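Aldehyde dehydrogenase (Burkholderia cenocepacia, PDB 4O6R) probably oxidises aldehydes to carboxylic acids with NAD+ or NADP+ as cofactor, and here holds AMP in a nucleotide pocket. Local coordinates at residues S315-N320 with N325-P330; S359-P364 with G369-P374; A280-Q285 with E307-L312. One frame throughout, in Å; residues are numbered along the deposited sequence. Where two conformers were deposited one is given.

Interaction 1: residues S315-N320 with N325-P330; sequences SIRIGN and NTEMGP
A single beta bridge between Ile318 and Met328 pinches the connection from helix 302-315 to helix 334-349, part of the aldehyde dehydrogenase fold. The bonding is of the parallel kind: Met328 N donates to Arg317 O, and Gly319 N returns a bond to Met328 O at 3.1 Å. Arg317 O also takes Glu327 N at 2.9 Å, so two consecutive amides grip one carbonyl.

The Arg317 side chain then turns back to Asn325 and Glu327. Bent at chi3 (-64°), it brings NE to 2.9 Å from Asn325 O, with that oxygen almost exactly in the guanidinium plane. Glu327 lays its carboxylate flat over one face of that guanidinium, the planes 16° apart, while Asn325 OD1 covers the opposite face. The salt bridge from Arg317 NH2 to Glu327 OE2, 3.5 Å, is therefore one of charge alone, since no N-H points at the oxygen. Glu327 OE1 instead turns its anti lone pair to Arg317 N, 2.8 Å away, and OE2 also pairs with Arg496 of the second subunit, which probably steadies the negative charge.

Ile316 CG2 packs on Met328 CB, and both side chains reach Phe282. At the far end the hydroxyl of Thr326 donates to the Asn320 carbonyl, OG1 to O 2.7 Å, from well above the carbonyl plane.

Interaction 2: residues S359-P364 with G369-P374; sequences SAPQDP and GYYVRP
The carbonyl oxygen of Ser359 is used twice by one residue: it accepts the backbone N of Arg373 at 3.0 Å, and it also sits over the centre of a face of the Arg373 guanidinium. The arginine reaches this place by doubling back. Its CG lies 3.4 Å from Ser359 O, and the bend at chi3 (-46°) folds the guanidinium over the same oxygen. This describes one of two deposited conformers, and the 2.4 Å between Arg373 NH1 and Ser359 OG is too short to be trusted as a bond length. In the same conformer a weak hydrogen bond from NH1 to Gly357 O gives the group a further partner.

Both segments lie in the loop between strands 353-356 and 375-378, an antiparallel pair at one edge of a mixed sheet within this chain. Next to the backbone bond, Ala360 CA passes Tyr371 O at 3.4 Å in a CA-H...O contact. Pro361 CD lies 3.5 Å from Tyr371 CB, the two side chains crossing at about a right angle. The rest of Tyr371 leads elsewhere, packing beside Ile318 and Pro330 and bonding its hydroxyl to His34. Val372 CG2 lies 3.7 Å from Ser359 O, and the same residue packs on Leu337 and Leu341 of helix 334-349.

One straight backbone bond (168° at the hydrogen) thus joins the two segments, and in this conformer the guanidinium over Ser359 O would be expected to attract that carbonyl by charge, without donating an N-H to it.

Interaction 3: residues A280-Q285 with E307-L312; sequences AIFHNQ and ERFVAL
Phe309 gives up the most surface here, and it meets Phe282 and Ile281 through CZ and CE1. The two rings come from opposite directions and end up almost parallel, their planes 18° apart, but slid so far past each other that the centroids are 6.0 Å apart and there is barely any overlap. The nearest atoms are Phe309 CZ and Phe282 CE2, 3.9 Å apart, and Phe309 CE1 lies 4.1 Å from the same Phe282 CE2. A chi1 of -179° sets Phe309 CG opposite its own N and carries the ring toward helix 270-282. The backbones themselves stay apart, with the nearest CA atoms, those of Phe282 and Leu312, 10.8 Å from each other.

Phe282 closes helix 270-282, the helix of a beta-alpha-beta crossover that joins the adjacent parallel strands 261-264 and 294-298. Phe309 belongs to helix 302-315, the next helix along the chain, and besides these two residues it packs on Ala277 and on Ile376 of strand 375-378.

Ile281 touches both rings. Its CG2 methyl sits over the centre of a face of the neighbouring Phe282 ring, and the same methyl approaches Phe309 at the ring edge, near its plane, 4.4 Å from CZ. Beyond the contact, Phe494 of the second subunit packs on Phe282, and Arg496 of that subunit on Leu312.

Overall arrangement
From the N terminus the contacts follow in series, with none nested in or crossing another. Interaction 3 comes first, joining the end of helix 270-282 to helix 302-315 across the segment that contains strand 294-298. Interaction 1 then closes a short loop directly after helix 302-315, and interaction 2, beyond helix 334-349 and strand 353-356, closes the loop that leads into strand 375-378. In space they adjoin. Gln285 OE1 probably accepts a hydrogen bond from Gly329 N, and Pro330 packs on Gln285, linking interactions 3 and 1. A weak hydrogen bond of Tyr371 OH with Gly319 O links interactions 1 and 2, and Pro374 touches Phe282. Interactions 1 and 3 also meet the second subunit.

Interaction 1: residues S315-N320 with N325-P330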
loop_
_atom_site.group_PDB
_atom_site.type_symbol
_atom_site.label_atom_id
_atom_site.label_comp_id
_atom_site.label_asym_id
_atom_site.label_seq_id
_atom_site.Cartn_x
_atom_site.Cartn_y
_atom_site.Cartn_z
ATOM N N SER A 315 -46.666 -3.047 -12.332
ATOM C CA SER A 315 -46.819 -4.484 -12.284
ATOM C C SER A 315 -46.178 -5.128 -11.019
ATOM O O SER A 315 -46.407 -6.290 -10.741
ATOM C CB SER A 315 -46.203 -5.103 -13.554
ATOM O OG SER A 315 -44.783 -5.214 -13.413
ATOM N N ILE A 316 -45.359 -4.391 -10.286
ATOM C CA ILE A 316 -44.636 -4.960 -9.174
ATOM C C ILE A 316 -45.626 -5.542 -8.171
ATOM O O ILE A 316 -46.602 -4.900 -7.817
ATOM C CB ILE A 316 -43.706 -3.918 -8.516
ATOM C CG1 ILE A 316 -42.530 -3.594 -9.451
ATOM C CG2 ILE A 316 -43.210 -4.408 -7.160
ATOM C CD1 ILE A 316 -41.643 -2.449 -8.999
ATOM N N ARG A 317 -45.356 -6.764 -7.714
ATOM C CA ARG A 317 -46.294 -7.485 -6.846
ATOM C C ARG A 317 -46.087 -7.088 -5.394
ATOM O O ARG A 317 -45.070 -7.441 -4.779
ATOM C CB ARG A 317 -46.110 -8.977 -7.012
ATOM C CG ARG A 317 -46.377 -9.462 -8.438
ATOM C CD ARG A 317 -46.405 -10.974 -8.502
ATOM N NE ARG A 317 -45.103 -11.570 -8.165
ATOM C CZ ARG A 317 -44.136 -11.849 -9.033
ATOM N NH1 ARG A 317 -44.264 -11.568 -10.317
ATOM N NH2 ARG A 317 -43.017 -12.398 -8.614
ATOM N N ILE A 318 -47.029 -6.310 -4.871
ATOM C CA ILE A 318 -46.951 -5.811 -3.499
ATOM C C ILE A 318 -47.715 -6.751 -2.605
ATOM O O ILE A 318 -48.812 -7.174 -2.948
ATOM C CB ILE A 318 -47.607 -4.443 -3.353
ATOM C CG1 ILE A 318 -47.026 -3.450 -4.366
ATOM C CG2 ILE A 318 -47.474 -3.942 -1.914
ATOM C CD1 ILE A 318 -48.035 -2.381 -4.767
ATOM N N GLY A 319 -47.163 -7.065 -1.451
ATOM C CA GLY A 319 -47.868 -7.941 -0.530
ATOM C C GLY A 319 -47.102 -8.390 0.693
ATOM O O GLY A 319 -46.101 -7.788 1.060
ATOM N N ASN A 320 -47.632 -9.430 1.343
ATOM C CA ASN A 320 -47.057 -9.976 2.565
ATOM C C ASN A 320 -45.594 -10.346 2.357
ATOM O O ASN A 320 -45.292 -11.127 1.449
ATOM C CB ASN A 320 -47.834 -11.220 2.995
ATOM C CG ASN A 320 -47.557 -11.612 4.423
ATOM O OD1 ASN A 320 -46.465 -11.404 4.951
ATOM N ND2 ASN A 320 -48.563 -12.195 5.069
ATOM N N ASN A 325 -43.630 -15.055 -3.457
ATOM C CA ASN A 325 -44.074 -14.410 -4.688
ATOM C C ASN A 325 -44.061 -12.878 -4.548
ATOM O O ASN A 325 -44.178 -12.179 -5.522
ATOM C CB ASN A 325 -45.493 -14.904 -5.048
ATOM C CG ASN A 325 -45.878 -14.620 -6.494
ATOM O OD1 ASN A 325 -45.060 -14.743 -7.404
ATOM N ND2 ASN A 325 -47.134 -14.262 -6.711
ATOM N N THR A 326 -43.963 -12.356 -3.317
ATOM C CA THR A 326 -43.979 -10.902 -3.095
ATOM C C THR A 326 -42.692 -10.237 -3.579
ATOM O O THR A 326 -41.616 -10.699 -3.261
ATOM C CB THR A 326 -44.172 -10.548 -1.614
ATOM O OG1 THR A 326 -45.484 -10.951 -1.195
ATOM C CG2 THR A 326 -43.948 -9.031 -1.351
ATOM N N GLU A 327 -42.831 -9.157 -4.352
ATOM C CA GLU A 327 -41.692 -8.404 -4.883
ATOM C C GLU A 327 -41.418 -7.116 -4.119
ATOM O O GLU A 327 -40.291 -6.649 -4.109
ATOM C CB GLU A 327 -41.913 -8.047 -6.342
ATOM C CG GLU A 327 -41.947 -9.241 -7.285
ATOM C CD GLU A 327 -42.250 -8.846 -8.724
ATOM O OE1 GLU A 327 -43.199 -8.040 -8.964
ATOM O OE2 GLU A 327 -41.526 -9.347 -9.625
ATOM N N MET A 328 -42.452 -6.534 -3.516
ATOM C CA MET A 328 -42.306 -5.346 -2.694
ATOM C C MET A 328 -43.176 -5.462 -1.444
ATOM O O MET A 328 -44.342 -5.761 -1.519
ATOM C CB MET A 328 -42.678 -4.077 -3.463
ATOM C CG MET A 328 -42.538 -2.812 -2.607
ATOM S SD MET A 328 -42.860 -1.219 -3.448
ATOM C CE MET A 328 -41.322 -1.086 -4.219
ATOM N N GLY A 329 -42.569 -5.224 -0.289
ATOM C CA GLY A 329 -43.286 -5.254 0.962
ATOM C C GLY A 329 -43.733 -3.886 1.402
ATOM O O GLY A 329 -43.710 -2.915 0.630
ATOM N N PRO A 330 -44.133 -3.789 2.659
ATOM C CA PRO A 330 -44.538 -2.517 3.188
ATOM C C PRO A 330 -43.331 -1.712 3.601
ATOM O O PRO A 330 -42.235 -2.267 3.695
ATOM C CB PRO A 330 -45.344 -2.914 4.429
ATOM C CG PRO A 330 -44.674 -4.151 4.898
ATOM C CD PRO A 330 -44.225 -4.862 3.662
#

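Interaction 2: residues S359-P364 with G369-P374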
loop_
_atom_site.group_PDB
_atom_site.type_symbol
_atom_site.label_atom_id
_atom_site.label_comp_id
_atom_site.label_asym_id
_atom_site.label_seq_id
_atom_site.Cartn_x
_atom_site.Cartn_y
_atom_site.Cartn_z
ATOM N N SER A 359 -50.339 6.007 -3.629
ATOM C CA SER A 359 -51.258 5.689 -2.536
ATOM C C SER A 359 -51.174 4.218 -2.156
ATOM O O SER A 359 -50.479 3.437 -2.808
ATOM C CB SER A 359 -52.677 6.106 -2.891
ATOM O OG SER A 359 -53.113 5.394 -3.998
ATOM N N ALA A 360 -51.831 3.867 -1.056
ATOM C CA ALA A 360 -51.841 2.494 -0.589
ATOM C C ALA A 360 -52.497 1.577 -1.620
ATOM O O ALA A 360 -53.371 2.009 -2.357
ATOM C CB ALA A 360 -52.563 2.412 0.743
ATOM N N PRO A 361 -52.075 0.300 -1.679
ATOM C CA PRO A 361 -52.757 -0.660 -2.554
ATOM C C PRO A 361 -54.146 -0.942 -2.020
ATOM O O PRO A 361 -54.378 -0.800 -0.821
ATOM C CB PRO A 361 -51.867 -1.910 -2.480
ATOM C CG PRO A 361 -51.178 -1.812 -1.163
ATOM C CD PRO A 361 -51.028 -0.349 -0.863
ATOM N N GLN A 362 -55.079 -1.314 -2.887
ATOM C CA GLN A 362 -56.475 -1.427 -2.472
ATOM C C GLN A 362 -56.762 -2.763 -1.777
ATOM O O GLN A 362 -57.720 -2.858 -1.040
ATOM C CB GLN A 362 -57.418 -1.231 -3.667
ATOM N N ASP A 363 -55.935 -3.783 -2.005
ATOM C CA ASP A 363 -56.159 -5.112 -1.402
ATOM C C ASP A 363 -56.410 -5.053 0.111
ATOM O O ASP A 363 -55.509 -4.707 0.895
ATOM C CB ASP A 363 -54.973 -6.021 -1.703
ATOM C CG ASP A 363 -55.084 -7.399 -1.046
ATOM O OD1 ASP A 363 -56.120 -7.741 -0.426
ATOM O OD2 ASP A 363 -54.100 -8.156 -1.184
ATOM N N PRO A 364 -57.618 -5.444 0.539
ATOM C CA PRO A 364 -57.995 -5.285 1.949
ATOM C C PRO A 364 -57.142 -6.096 2.928
ATOM O O PRO A 364 -57.100 -5.757 4.107
ATOM C CB PRO A 364 -59.444 -5.786 1.996
ATOM C CG PRO A 364 -59.905 -5.819 0.577
ATOM C CD PRO A 364 -58.697 -6.054 -0.265
ATOM N N GLY A 369 -51.236 -2.769 7.187
ATOM C CA GLY A 369 -49.811 -2.632 7.004
ATOM C C GLY A 369 -49.421 -1.311 6.380
ATOM O O GLY A 369 -50.274 -0.582 5.845
ATOM N N TYR A 370 -48.114 -1.035 6.391
ATOM C CA TYR A 370 -47.612 0.281 6.021
ATOM C C TYR A 370 -47.249 0.321 4.541
ATOM O O TYR A 370 -46.151 0.701 4.162
ATOM C CB TYR A 370 -46.432 0.656 6.895
ATOM C CG TYR A 370 -46.655 0.396 8.364
ATOM C CD1 TYR A 370 -47.875 0.675 8.979
ATOM C CD2 TYR A 370 -45.625 -0.113 9.160
ATOM C CE1 TYR A 370 -48.059 0.430 10.345
ATOM C CE2 TYR A 370 -45.810 -0.362 10.504
ATOM C CZ TYR A 370 -47.014 -0.076 11.094
ATOM O OH TYR A 370 -47.160 -0.312 12.425
ATOM N N TYR A 371 -48.228 -0.035 3.706
ATOM C CA TYR A 371 -48.008 -0.236 2.274
ATOM C C TYR A 371 -48.279 0.992 1.418
ATOM O O TYR A 371 -49.295 1.698 1.594
ATOM C CB TYR A 371 -48.895 -1.362 1.745
ATOM C CG TYR A 371 -48.536 -2.752 2.230
ATOM C CD1 TYR A 371 -47.575 -3.526 1.554
ATOM C CD2 TYR A 371 -49.162 -3.304 3.336
ATOM C CE1 TYR A 371 -47.247 -4.795 1.995
ATOM C CE2 TYR A 371 -48.852 -4.585 3.760
ATOM C CZ TYR A 371 -47.895 -5.320 3.100
ATOM O OH TYR A 371 -47.605 -6.603 3.519
ATOM N N VAL A 372 -47.387 1.218 0.465
ATOM C CA VAL A 372 -47.618 2.197 -0.581
ATOM C C VAL A 372 -47.144 1.630 -1.920
ATOM O O VAL A 372 -46.163 0.882 -1.978
ATOM C CB VAL A 372 -46.975 3.555 -0.224
ATOM C CG1 VAL A 372 -45.476 3.464 -0.110
ATOM C CG2 VAL A 372 -47.353 4.616 -1.238
ATOM N N ARG A 373 -47.850 1.964 -2.988
ATOM C CA ARG A 373 -47.489 1.484 -4.312
ATOM C C ARG A 373 -46.247 2.200 -4.841
ATOM O O ARG A 373 -45.969 3.319 -4.445
ATOM C CB ARG A 373 -48.635 1.694 -5.296
ATOM C CG ARG A 373 -49.871 0.866 -4.959
ATOM C CD ARG A 373 -51.002 1.132 -5.936
ATOM N NE ARG A 373 -51.164 2.563 -6.151
ATOM C CZ ARG A 373 -52.198 3.293 -5.751
ATOM N NH1 ARG A 373 -52.170 4.596 -6.004
ATOM N NH2 ARG A 373 -53.270 2.741 -5.133
ATOM N N PRO A 374 -45.496 1.535 -5.723
ATOM C CA PRO A 374 -44.368 2.192 -6.388
ATOM C C PRO A 374 -44.856 3.461 -7.050
ATOM O O PRO A 374 -45.866 3.438 -7.759
ATOM C CB PRO A 374 -43.914 1.165 -7.430
ATOM C CG PRO A 374 -44.360 -0.149 -6.890
ATOM C CD PRO A 374 -45.632 0.119 -6.114
#

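Interaction 3: residues A280-Q285 with E307-L312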
loop_
_atom_site.group_PDB
_atom_site.type_symbol
_atom_site.label_atom_id
_atom_site.label_comp_id
_atom_site.label_asym_id
_atom_site.label_seq_id
_atom_site.Cartn_x
_atom_site.Cartn_y
_atom_site.Cartn_z
ATOM N N ALA A 280 -33.023 0.154 -8.658
ATOM C CA ALA A 280 -32.358 1.198 -7.918
ATOM C C ALA A 280 -33.273 1.911 -6.941
ATOM O O ALA A 280 -32.797 2.376 -5.885
ATOM C CB ALA A 280 -31.731 2.210 -8.875
ATOM N N ILE A 281 -34.557 2.034 -7.279
ATOM C CA ILE A 281 -35.485 2.746 -6.397
ATOM C C ILE A 281 -36.489 1.840 -5.702
ATOM O O ILE A 281 -36.874 2.148 -4.580
ATOM C CB ILE A 281 -36.196 3.904 -7.105
ATOM C CG1 ILE A 281 -36.990 4.809 -6.129
ATOM C CG2 ILE A 281 -37.131 3.386 -8.190
ATOM C CD1 ILE A 281 -36.171 5.410 -4.993
ATOM N N PHE A 282 -36.899 0.729 -6.311
ATOM C CA PHE A 282 -37.951 -0.094 -5.694
ATOM C C PHE A 282 -37.454 -1.204 -4.799
ATOM O O PHE A 282 -38.192 -1.613 -3.892
ATOM C CB PHE A 282 -38.966 -0.575 -6.745
ATOM C CG PHE A 282 -39.602 0.570 -7.495
ATOM C CD1 PHE A 282 -40.128 1.664 -6.800
ATOM C CD2 PHE A 282 -39.636 0.599 -8.867
ATOM C CE1 PHE A 282 -40.671 2.739 -7.464
ATOM C CE2 PHE A 282 -40.186 1.670 -9.531
ATOM C CZ PHE A 282 -40.702 2.745 -8.842
ATOM N N HIS A 283 -36.216 -1.660 -4.993
ATOM C CA HIS A 283 -35.664 -2.629 -4.061
ATOM C C HIS A 283 -35.647 -2.013 -2.681
ATOM O O HIS A 283 -35.352 -0.832 -2.526
ATOM C CB HIS A 283 -34.264 -3.100 -4.432
ATOM C CG HIS A 283 -33.583 -3.852 -3.333
ATOM N ND1 HIS A 283 -32.549 -3.323 -2.608
ATOM C CD2 HIS A 283 -33.833 -5.070 -2.790
ATOM C CE1 HIS A 283 -32.144 -4.192 -1.696
ATOM N NE2 HIS A 283 -32.927 -5.252 -1.771
ATOM N N ASN A 284 -35.996 -2.827 -1.697
ATOM C CA ASN A 284 -36.043 -2.441 -0.282
ATOM C C ASN A 284 -37.073 -1.356 -0.039
ATOM O O ASN A 284 -36.982 -0.581 0.925
ATOM C CB ASN A 284 -34.675 -2.023 0.274
ATOM C CG ASN A 284 -34.460 -2.541 1.685
ATOM O OD1 ASN A 284 -34.631 -3.741 1.922
ATOM N ND2 ASN A 284 -34.111 -1.655 2.638
ATOM N N GLN A 285 -38.061 -1.305 -0.930
ATOM C CA GLN A 285 -39.113 -0.324 -0.827
ATOM C C GLN A 285 -38.556 1.113 -0.894
ATOM O O GLN A 285 -39.106 2.049 -0.314
ATOM C CB GLN A 285 -39.900 -0.557 0.463
ATOM C CG GLN A 285 -40.651 -1.888 0.565
ATOM C CD GLN A 285 -39.791 -3.144 0.576
ATOM O OE1 GLN A 285 -39.853 -3.955 -0.360
ATOM N NE2 GLN A 285 -38.964 -3.310 1.624
ATOM N N GLU A 307 -42.617 4.991 -20.592
ATOM C CA GLU A 307 -43.729 4.116 -20.897
ATOM C C GLU A 307 -43.445 2.694 -20.426
ATOM O O GLU A 307 -44.329 2.021 -19.844
ATOM C CB GLU A 307 -44.066 4.147 -22.383
ATOM C CG GLU A 307 -45.344 3.411 -22.715
ATOM C CD GLU A 307 -45.693 3.500 -24.187
ATOM O OE1 GLU A 307 -44.849 4.004 -24.971
ATOM O OE2 GLU A 307 -46.798 3.046 -24.562
ATOM N N ARG A 308 -42.222 2.229 -20.657
ATOM C CA ARG A 308 -41.853 0.895 -20.225
ATOM C C ARG A 308 -41.633 0.814 -18.694
ATOM O O ARG A 308 -42.049 -0.131 -18.054
ATOM C CB ARG A 308 -40.602 0.431 -20.983
ATOM C CG ARG A 308 -40.919 0.160 -22.452
ATOM C CD ARG A 308 -39.678 0.181 -23.300
ATOM N NE ARG A 308 -38.846 -0.986 -23.022
ATOM C CZ ARG A 308 -37.688 -1.245 -23.619
ATOM N NH1 ARG A 308 -37.157 -0.395 -24.482
ATOM N NH2 ARG A 308 -37.027 -2.326 -23.292
ATOM N N PHE A 309 -40.985 1.819 -18.144
ATOM C CA PHE A 309 -40.673 1.883 -16.714
ATOM C C PHE A 309 -41.921 1.986 -15.838
ATOM O O PHE A 309 -42.024 1.290 -14.809
ATOM C CB PHE A 309 -39.745 3.069 -16.463
ATOM C CG PHE A 309 -39.321 3.246 -15.032
ATOM C CD1 PHE A 309 -38.636 2.261 -14.369
ATOM C CD2 PHE A 309 -39.568 4.421 -14.386
ATOM C CE1 PHE A 309 -38.237 2.424 -13.049
ATOM C CE2 PHE A 309 -39.153 4.619 -13.074
ATOM C CZ PHE A 309 -38.507 3.623 -12.402
ATOM N N VAL A 310 -42.870 2.833 -16.256
ATOM C CA VAL A 310 -44.150 2.959 -15.555
ATOM C C VAL A 310 -44.908 1.623 -15.610
ATOM O O VAL A 310 -45.420 1.152 -14.605
ATOM C CB VAL A 310 -45.001 4.117 -16.122
ATOM C CG1 VAL A 310 -46.392 4.096 -15.546
ATOM C CG2 VAL A 310 -44.370 5.458 -15.790
ATOM N N ALA A 311 -44.912 0.972 -16.765
ATOM C CA ALA A 311 -45.574 -0.332 -16.881
ATOM C C ALA A 311 -44.970 -1.344 -15.942
ATOM O O ALA A 311 -45.697 -2.003 -15.223
ATOM C CB ALA A 311 -45.566 -0.848 -18.312
ATOM N N LEU A 312 -43.639 -1.431 -15.908
ATOM C CA LEU A 312 -42.963 -2.372 -15.002
ATOM C C LEU A 312 -43.303 -2.085 -13.530
ATOM O O LEU A 312 -43.628 -2.987 -12.766
ATOM C CB LEU A 312 -41.449 -2.300 -15.205
ATOM C CG LEU A 312 -40.580 -3.150 -14.288
ATOM C CD1 LEU A 312 -41.009 -4.600 -14.372
ATOM C CD2 LEU A 312 -39.137 -2.959 -14.691
#